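Local coordinates for filamentous hemagglutinin (Bordetella pertussis, PDB 1RWR), which serves as an adhesin whose N-terminal secretion domain, a right-handed beta-helix, probably directs its export through the two-partner secretion pathway, at residues V31-F36 against L77-D82; N153-G158 against Q177-A182. One frame throughout, in Å; residues are numbered along the deposited sequence.

Interaction 1: residues V31-F36 against L77-D82; sequences VSHNKF and LAEVTD
With CG anti to the backbone N in both H33 (chi1 -170°) and E79 (chi1 -180°), imidazole and carboxylate extend from the same sheet face and meet tip to edge. H33 NE2 donates to E79 OE1 at 2.7 Å, with OE1 in the ring plane and the approach nearly along its C-O axis; ring and carboxylate planes lie 26° apart. K35, extended until it bends at chi4, brings NZ to 3.2 Å from E79 OE1, closing a salt bridge from above the carboxylate plane. OE1 thus takes two donors from different directions, which would stabilise its negative charge. One face of the H33 ring is covered by L77 CD2, 3.7 Å from the ring centroid in a CH-pi contact.

The backbones pair in parallel, H33 with L77 through F36 with V80, and the bond from E79 N to N34 O is 2.8 Å long and nearly straight. The F36-V80 pair is made by F36 N donating to E79 O and T81 N donating to F36 O (2.8 Å), the second donor being the first residue past strand 77-80. On the other face, N34 ND2 bonds S32 OG and also reaches L77 O from above its carbonyl plane (3.1 Å), beside the in-plane bond from N34 N; N34 OD1 is held by T9 and A24. F36 CE2 lies 3.8 Å from A78 CB.

R128 pairs with E79 OE2, while V131 and P129 of strand 128-132 pack on H33, L77 and E79. Strand 31-36 is one of the two outermost strands of the long parallel sheet, and strand 99-104 continues it beyond 75-80.

Interaction 2: residues N153-G158 against Q177-A182; sequences NATGLG and QGKPLA
A154 to L157 form a type II beta turn, closed by L157 N donating to A154 O at 3.1 Å, and the 177-182 loop runs past it without a direct hydrogen bond between the segments. The positive phi of G156 (96°) belongs to the third position of such a turn, where a side chain would be jammed against the preceding carbonyl oxygen.

A182 supplies most of the side-chain contact. Its methyl points at the turn and touches both ends of it: CB is 3.3 Å from L157 O and 3.7 Å from A154 CB, with A154 O also close. T155 makes the second side-chain contact. Its CG2 stands anti to the backbone N (chi1 -59°, measured to OG1) and meets K179 CB at 3.7 Å, the two side chains crossing obliquely before the bent lysine leads away. The same rotation sets OG1 beside the backbone N, where N153 ND2 donates to it at 2.6 Å with OG1 in the amide plane; K176 N is a further partner of OG1.

Water carries the polar link. One molecule donates to L157 O and, weakly, to P180 O, while a second donates to G158 O and L181 O at 2.8 Å each. Both bridges join carbonyls, two acceptors that cannot bond each other; the second lies where the chains come closest, G158 to A182 at 4.9 Å CA to CA.

L157 turns to T116, A119 and L122, and L181 packs on Y226 and P250. Both loops lead into adjacent parallel strands, 159-164 and 183-188, so the arrangement is that of corner loops packed between successive coils of a parallel beta-helix, a turn in one against an extended run in the next.

Overall arrangement
Interaction 1 closes along the chain before interaction 2 opens, and the two lie on opposite sides of the chain's centre, their centres 26 Å apart and nearest atoms about 13 Å apart, without touching. One parallel sheet of the beta-helix relates them: strands 31-36 and 75-80 begin it, whereas the loops of interaction 2 feed strands 159-164 and 183-188 in its middle. Interaction 1 therefore joins neighbouring coils by strand pairing at one end of the sheet, and interaction 2 joins later coils through the loops that precede their strands. Both fall within the TPS secretion domain, whose elongated shape is built by such coil-to-coil contacts.

Interaction 1: residues V31-F36 against L77-D82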
loop_
_atom_site.group_PDB
_atom_site.type_symbol
_atom_site.label_atom_id
_atom_site.label_comp_id
_atom_site.label_asym_id
_atom_site.label_seq_id
_atom_site.Cartn_x
_atom_site.Cartn_y
_atom_site.Cartn_z
ATOM N N VAL A 31 -5.667 6.631 16.120
ATOM C CA VAL A 31 -5.195 7.091 14.797
ATOM C C VAL A 31 -4.477 8.442 14.912
ATOM O O VAL A 31 -5.050 9.428 15.380
ATOM C CB VAL A 31 -6.384 7.237 13.803
ATOM C CG1 VAL A 31 -5.925 7.843 12.463
ATOM C CG2 VAL A 31 -7.097 5.903 13.603
ATOM N N SER A 32 -3.257 8.524 14.405
ATOM C CA SER A 32 -2.531 9.772 14.316
ATOM C C SER A 32 -2.682 10.254 12.873
ATOM O O SER A 32 -2.189 9.600 11.956
ATOM C CB SER A 32 -1.070 9.557 14.657
ATOM O OG SER A 32 -0.287 10.725 14.414
ATOM N N HIS A 33 -3.388 11.370 12.691
ATOM C CA HIS A 33 -3.693 11.921 11.375
ATOM C C HIS A 33 -2.739 13.080 11.110
ATOM O O HIS A 33 -2.807 14.133 11.746
ATOM C CB HIS A 33 -5.167 12.350 11.325
ATOM C CG HIS A 33 -5.647 12.699 9.960
ATOM N ND1 HIS A 33 -6.982 12.840 9.654
ATOM C CD2 HIS A 33 -4.962 12.953 8.815
ATOM C CE1 HIS A 33 -7.103 13.145 8.374
ATOM N NE2 HIS A 33 -5.891 13.219 7.839
ATOM N N ASN A 34 -1.805 12.857 10.192
ATOM C CA ASN A 34 -0.766 13.806 9.888
ATOM C C ASN A 34 -0.965 14.341 8.481
ATOM O O ASN A 34 -0.977 13.563 7.524
ATOM C CB ASN A 34 0.572 13.115 9.970
ATOM C CG ASN A 34 0.838 12.581 11.348
ATOM O OD1 ASN A 34 1.263 13.358 12.215
ATOM N ND2 ASN A 34 0.445 11.299 11.619
ATOM N N LYS A 35 -1.185 15.640 8.362
ATOM C CA LYS A 35 -1.338 16.280 7.051
ATOM C C LYS A 35 -0.026 16.884 6.664
ATOM O O LYS A 35 0.695 17.429 7.507
ATOM C CB LYS A 35 -2.450 17.331 7.062
ATOM C CG LYS A 35 -3.858 16.707 7.113
ATOM C CD LYS A 35 -4.912 17.762 7.317
ATOM C CE LYS A 35 -6.291 17.159 7.411
ATOM N NZ LYS A 35 -6.880 16.939 6.036
ATOM N N PHE A 36 0.287 16.782 5.382
ATOM C CA PHE A 36 1.501 17.303 4.789
ATOM C C PHE A 36 1.185 18.047 3.515
ATOM O O PHE A 36 0.374 17.593 2.705
ATOM C CB PHE A 36 2.416 16.154 4.375
ATOM C CG PHE A 36 3.016 15.400 5.513
ATOM C CD1 PHE A 36 4.265 15.734 5.988
ATOM C CD2 PHE A 36 2.317 14.352 6.122
ATOM C CE1 PHE A 36 4.842 15.035 7.055
ATOM C CE2 PHE A 36 2.910 13.655 7.168
ATOM C CZ PHE A 36 4.161 14.002 7.627
ATOM N N LEU A 77 -1.392 7.783 9.847
ATOM C CA LEU A 77 -1.782 8.233 8.547
ATOM C C LEU A 77 -1.007 9.495 8.190
ATOM O O LEU A 77 -0.997 10.460 8.963
ATOM C CB LEU A 77 -3.246 8.621 8.620
ATOM C CG LEU A 77 -3.884 9.291 7.411
ATOM C CD1 LEU A 77 -3.834 8.438 6.136
ATOM C CD2 LEU A 77 -5.333 9.587 7.787
ATOM N N ALA A 78 -0.369 9.474 7.035
ATOM C CA ALA A 78 0.268 10.614 6.434
ATOM C C ALA A 78 -0.539 10.918 5.188
ATOM O O ALA A 78 -0.568 10.095 4.275
ATOM C CB ALA A 78 1.741 10.274 6.034
ATOM N N GLU A 79 -1.200 12.069 5.158
ATOM C CA GLU A 79 -2.060 12.491 4.052
ATOM C C GLU A 79 -1.501 13.741 3.418
ATOM O O GLU A 79 -1.260 14.712 4.119
ATOM C CB GLU A 79 -3.457 12.852 4.588
ATOM C CG GLU A 79 -4.413 13.289 3.502
ATOM C CD GLU A 79 -5.704 13.920 4.014
ATOM O OE1 GLU A 79 -5.926 13.942 5.226
ATOM O OE2 GLU A 79 -6.550 14.332 3.179
ATOM N N VAL A 80 -1.280 13.724 2.117
ATOM C CA VAL A 80 -0.837 14.912 1.405
ATOM C C VAL A 80 -2.050 15.740 0.998
ATOM O O VAL A 80 -2.965 15.236 0.346
ATOM C CB VAL A 80 -0.003 14.559 0.166
ATOM C CG1 VAL A 80 0.273 15.813 -0.696
ATOM C CG2 VAL A 80 1.292 13.920 0.563
ATOM N N THR A 81 -2.018 17.033 1.349
ATOM C CA THR A 81 -3.139 17.937 1.099
ATOM C C THR A 81 -2.979 18.859 -0.115
ATOM O O THR A 81 -3.964 19.471 -0.521
ATOM C CB THR A 81 -3.364 18.825 2.293
ATOM O OG1 THR A 81 -2.228 19.692 2.400
ATOM C CG2 THR A 81 -3.397 18.063 3.527
ATOM N N ASP A 82 -1.791 18.973 -0.683
ATOM C CA ASP A 82 -1.571 19.888 -1.822
ATOM C C ASP A 82 -1.585 19.124 -3.137
ATOM O O ASP A 82 -2.282 18.134 -3.194
ATOM C CB ASP A 82 -0.328 20.729 -1.643
ATOM C CG ASP A 82 -0.528 22.154 -2.147
ATOM O OD1 ASP A 82 -1.510 22.384 -2.917
ATOM O OD2 ASP A 82 0.238 23.097 -1.819
#

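Interaction 2: residues N153-G158 against Q177-A182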
loop_
_atom_site.group_PDB
_atom_site.type_symbol
_atom_site.label_atom_id
_atom_site.label_comp_id
_atom_site.label_asym_id
_atom_site.label_seq_id
_atom_site.Cartn_x
_atom_site.Cartn_y
_atom_site.Cartn_z
ATOM N N ASN A 153 9.751 -4.582 -0.488
ATOM C CA ASN A 153 10.005 -5.637 0.493
ATOM C C ASN A 153 8.981 -5.513 1.626
ATOM O O ASN A 153 9.106 -4.648 2.471
ATOM C CB ASN A 153 11.412 -5.464 1.069
ATOM C CG ASN A 153 11.764 -6.510 2.143
ATOM O OD1 ASN A 153 12.781 -6.340 2.877
ATOM N ND2 ASN A 153 11.004 -7.541 2.245
ATOM N N ALA A 154 8.030 -6.425 1.657
ATOM C CA ALA A 154 6.926 -6.421 2.621
ATOM C C ALA A 154 7.178 -7.252 3.902
ATOM O O ALA A 154 6.272 -7.417 4.725
ATOM C CB ALA A 154 5.686 -6.896 1.927
ATOM N N THR A 155 8.403 -7.757 4.048
ATOM C CA THR A 155 8.765 -8.622 5.145
ATOM C C THR A 155 8.388 -7.946 6.457
ATOM O O THR A 155 8.747 -6.784 6.676
ATOM C CB THR A 155 10.237 -8.888 5.117
ATOM O OG1 THR A 155 10.574 -9.503 3.857
ATOM C CG2 THR A 155 10.609 -9.944 6.196
ATOM N N GLY A 156 7.689 -8.678 7.322
ATOM C CA GLY A 156 7.363 -8.143 8.646
ATOM C C GLY A 156 5.992 -7.505 8.773
ATOM O O GLY A 156 5.557 -7.169 9.879
ATOM N N LEU A 157 5.331 -7.293 7.641
ATOM C CA LEU A 157 3.966 -6.747 7.613
ATOM C C LEU A 157 2.942 -7.859 7.626
ATOM O O LEU A 157 3.139 -8.954 7.045
ATOM C CB LEU A 157 3.748 -5.957 6.325
ATOM C CG LEU A 157 4.675 -4.784 6.048
ATOM C CD1 LEU A 157 4.472 -4.235 4.636
ATOM C CD2 LEU A 157 4.470 -3.679 7.090
ATOM N N GLY A 158 1.792 -7.603 8.224
ATOM C CA GLY A 158 0.701 -8.520 8.055
ATOM C C GLY A 158 0.136 -8.468 6.644
ATOM O O GLY A 158 -0.107 -9.506 6.009
ATOM N N GLN A 177 12.717 -14.716 1.487
ATOM C CA GLN A 177 12.584 -16.149 1.430
ATOM C C GLN A 177 12.659 -16.719 2.853
ATOM O O GLN A 177 13.579 -16.418 3.616
ATOM C CB GLN A 177 13.695 -16.719 0.504
ATOM C CG GLN A 177 13.422 -18.137 0.024
ATOM C CD GLN A 177 12.504 -18.137 -1.160
ATOM O OE1 GLN A 177 11.321 -18.498 -1.038
ATOM N NE2 GLN A 177 13.006 -17.681 -2.282
ATOM N N GLY A 178 11.640 -17.485 3.228
ATOM C CA GLY A 178 11.585 -18.076 4.556
ATOM C C GLY A 178 11.224 -17.186 5.735
ATOM O O GLY A 178 11.181 -17.673 6.878
ATOM N N LYS A 179 10.943 -15.909 5.481
ATOM C CA LYS A 179 10.640 -14.925 6.535
ATOM C C LYS A 179 9.115 -14.748 6.599
ATOM O O LYS A 179 8.393 -15.349 5.801
ATOM C CB LYS A 179 11.345 -13.598 6.237
ATOM C CG LYS A 179 12.654 -13.342 6.978
ATOM C CD LYS A 179 13.348 -14.586 7.431
ATOM C CE LYS A 179 14.772 -14.289 7.852
ATOM N NZ LYS A 179 15.704 -14.886 6.889
ATOM N N PRO A 180 8.619 -13.988 7.582
ATOM C CA PRO A 180 7.163 -13.841 7.741
ATOM C C PRO A 180 6.587 -13.223 6.504
ATOM O O PRO A 180 7.035 -12.135 6.117
ATOM C CB PRO A 180 7.022 -12.915 8.961
ATOM C CG PRO A 180 8.330 -13.096 9.703
ATOM C CD PRO A 180 9.356 -13.222 8.607
ATOM N N LEU A 181 5.645 -13.920 5.867
ATOM C CA LEU A 181 5.150 -13.452 4.572
ATOM C C LEU A 181 3.924 -12.577 4.708
ATOM O O LEU A 181 2.932 -12.963 5.320
ATOM C CB LEU A 181 4.811 -14.629 3.724
ATOM C CG LEU A 181 4.551 -14.623 2.246
ATOM C CD1 LEU A 181 5.515 -13.826 1.396
ATOM C CD2 LEU A 181 4.610 -16.099 1.814
ATOM N N ALA A 182 3.997 -11.401 4.115
ATOM C CA ALA A 182 2.852 -10.482 4.077
ATOM C C ALA A 182 1.800 -10.926 3.079
ATOM O O ALA A 182 2.114 -11.465 2.025
ATOM C CB ALA A 182 3.321 -9.099 3.716
HETATM O O HOH W 1 4.890 -10.501 7.726
HETATM O O HOH W 2 0.860 -11.956 6.927
#